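Long-range contact in serine-rich secreted cell wall anchored (LPXTG-motif ) protein (Lactobacillus reuteri ATCC 53608, PDB 5NXK), which probably serves as a cell-wall-attached adhesin through which the bacterium interacts with its host's gut, using a beta-solenoid binding region: residues Y51-N56 with Y138-Q143. Sequence-based numbering, arbitrary orientation.
Sequences YINALN and YEVDGQ
Strand 51-54 and strand 138-140 come no closer than 10.1 Å between axes and run at 126° to each other, so side chains alone bridge the gap. Val140 points both methyls at the strand. CG2, anti to its backbone N, lies over one face of the Tyr51 ring toward the rim, a CH-pi contact 3.8 Å from CG2 to the ring centroid and tightest at CE2 of Tyr51. CG1 rests 3.4 Å from ND2 of Asn53. On either side of this valine a tyrosine hydroxyl meets a polar group. Tyr138 reaches tip to tip toward Asn53, its OH donating to OD1 of Asn53 at 2.9 Å in the carbonyl plane (C=O...O angle 151°), with amide and ring 72° apart; CG of Asn53 stands anti to its backbone N, which sends the amide across. OD2 of Asp141 lies at the edge of the Tyr51 ring, in its plane, 3.0 Å from the Tyr51 OH. Tyr82 of the neighbouring strand 79-83 touches Asn53, Val140 and Tyr138. A type I' turn, Val140 to Gln143, closes the 137-146 beta hairpin, an excursion from the coils that packs against a parallel sheet of the pectate lyase-like right-handed beta-solenoid.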
loop_
_atom_site.group_PDB
_atom_site.type_symbol
_atom_site.label_atom_id
_atom_site.label_comp_id
_atom_site.label_asym_id
_atom_site.label_seq_id
_atom_site.Cartn_x
_atom_site.Cartn_y
_atom_site.Cartn_z
ATOM N N TYR A 51 17.640 7.835 -5.033
ATOM C CA TYR A 51 16.525 7.070 -5.571
ATOM C C TYR A 51 16.952 5.657 -5.952
ATOM O O TYR A 51 18.132 5.382 -6.153
ATOM C CB TYR A 51 15.885 7.786 -6.781
ATOM C CG TYR A 51 16.670 7.765 -8.091
ATOM C CD1 TYR A 51 16.795 6.593 -8.841
ATOM C CD2 TYR A 51 17.220 8.932 -8.611
ATOM C CE1 TYR A 51 17.488 6.573 -10.039
ATOM C CE2 TYR A 51 17.918 8.925 -9.817
ATOM C CZ TYR A 51 18.049 7.740 -10.526
ATOM O OH TYR A 51 18.736 7.715 -11.724
ATOM N N ILE A 52 15.971 4.767 -6.035
ATOM C CA ILE A 52 16.151 3.470 -6.649
ATOM C C ILE A 52 15.098 3.331 -7.734
ATOM O O ILE A 52 13.897 3.492 -7.475
ATOM C CB ILE A 52 16.004 2.316 -5.636
ATOM C CG1 ILE A 52 16.926 2.535 -4.433
ATOM C CG2 ILE A 52 16.288 0.980 -6.314
ATOM C CD1 ILE A 52 16.726 1.549 -3.331
ATOM N N ASN A 53 15.532 3.030 -8.946
ATOM C CA ASN A 53 14.609 2.949 -10.069
ATOM C C ASN A 53 14.532 1.515 -10.610
ATOM O O ASN A 53 15.457 1.030 -11.272
ATOM C CB ASN A 53 15.037 3.941 -11.153
ATOM C CG ASN A 53 14.137 3.912 -12.375
ATOM O OD1 ASN A 53 13.009 3.421 -12.326
ATOM N ND2 ASN A 53 14.635 4.456 -13.485
ATOM N N ALA A 54 13.425 0.840 -10.314
ATOM C CA ALA A 54 13.236 -0.552 -10.705
ATOM C C ALA A 54 12.599 -0.613 -12.087
ATOM O O ALA A 54 11.388 -0.417 -12.243
ATOM C CB ALA A 54 12.376 -1.288 -9.687
ATOM N N LEU A 55 13.432 -0.863 -13.092
ATOM C CA LEU A 55 13.000 -0.766 -14.479
ATOM C C LEU A 55 12.370 -2.047 -14.996
ATOM O O LEU A 55 11.687 -2.034 -16.019
ATOM C CB LEU A 55 14.169 -0.378 -15.374
ATOM C CG LEU A 55 14.552 1.096 -15.280
ATOM C CD1 LEU A 55 15.695 1.391 -16.231
ATOM C CD2 LEU A 55 13.345 1.984 -15.569
ATOM N N ASN A 56 12.622 -3.156 -14.311
ATOM C CA ASN A 56 12.170 -4.447 -14.799
ATOM C C ASN A 56 10.722 -4.771 -14.436
ATOM O O ASN A 56 10.338 -4.735 -13.264
ATOM C CB ASN A 56 13.093 -5.546 -14.267
ATOM C CG ASN A 56 13.041 -6.808 -15.104
ATOM O OD1 ASN A 56 12.585 -6.793 -16.249
ATOM N ND2 ASN A 56 13.516 -7.911 -14.535
ATOM N N TYR A 138 6.774 7.983 -15.619
ATOM C CA TYR A 138 7.603 8.913 -14.864
ATOM C C TYR A 138 8.894 9.179 -15.607
ATOM O O TYR A 138 9.236 8.468 -16.539
ATOM C CB TYR A 138 7.916 8.376 -13.470
ATOM C CG TYR A 138 8.563 7.005 -13.435
ATOM C CD1 TYR A 138 9.939 6.849 -13.617
ATOM C CD2 TYR A 138 7.803 5.871 -13.178
ATOM C CE1 TYR A 138 10.531 5.598 -13.571
ATOM C CE2 TYR A 138 8.384 4.612 -13.124
ATOM C CZ TYR A 138 9.745 4.480 -13.316
ATOM O OH TYR A 138 10.320 3.231 -13.261
ATOM N N GLU A 139 9.606 10.220 -15.210
ATOM C CA GLU A 139 10.873 10.517 -15.859
ATOM C C GLU A 139 11.932 10.759 -14.799
ATOM O O GLU A 139 11.707 11.488 -13.837
ATOM C CB GLU A 139 10.745 11.710 -16.818
ATOM C CG GLU A 139 11.976 12.605 -16.887
ATOM C CD GLU A 139 11.992 13.480 -18.130
ATOM O OE1 GLU A 139 11.090 13.320 -18.981
ATOM O OE2 GLU A 139 12.909 14.321 -18.261
ATOM N N VAL A 140 13.061 10.085 -14.931
ATOM C CA VAL A 140 14.157 10.338 -14.005
ATOM C C VAL A 140 15.472 10.373 -14.783
ATOM O O VAL A 140 15.698 9.529 -15.661
ATOM C CB VAL A 140 14.188 9.294 -12.860
ATOM C CG1 VAL A 140 14.334 7.879 -13.402
ATOM C CG2 VAL A 140 15.279 9.638 -11.850
ATOM N N ASP A 141 16.293 11.386 -14.495
ATOM C CA ASP A 141 17.533 11.657 -15.231
ATOM C C ASP A 141 17.366 11.464 -16.734
ATOM O O ASP A 141 18.073 10.680 -17.365
ATOM C CB ASP A 141 18.698 10.815 -14.690
ATOM C CG ASP A 141 19.098 11.210 -13.264
ATOM O OD1 ASP A 141 18.733 12.325 -12.830
ATOM O OD2 ASP A 141 19.798 10.424 -12.584
ATOM N N GLY A 142 16.380 12.170 -17.276
ATOM C CA GLY A 142 16.097 12.187 -18.697
ATOM C C GLY A 142 15.468 10.954 -19.310
ATOM O O GLY A 142 15.204 10.944 -20.510
ATOM N N GLN A 143 15.219 9.912 -18.527
ATOM C CA GLN A 143 14.602 8.746 -19.137
ATOM C C GLN A 143 13.143 8.611 -18.704
ATOM O O GLN A 143 12.830 8.635 -17.506
ATOM C CB GLN A 143 15.393 7.479 -18.817
ATOM C CG GLN A 143 15.271 6.442 -19.921
ATOM C CD GLN A 143 16.120 6.809 -21.134
ATOM O OE1 GLN A 143 15.631 6.851 -22.267
ATOM N NE2 GLN A 143 17.398 7.077 -20.896
#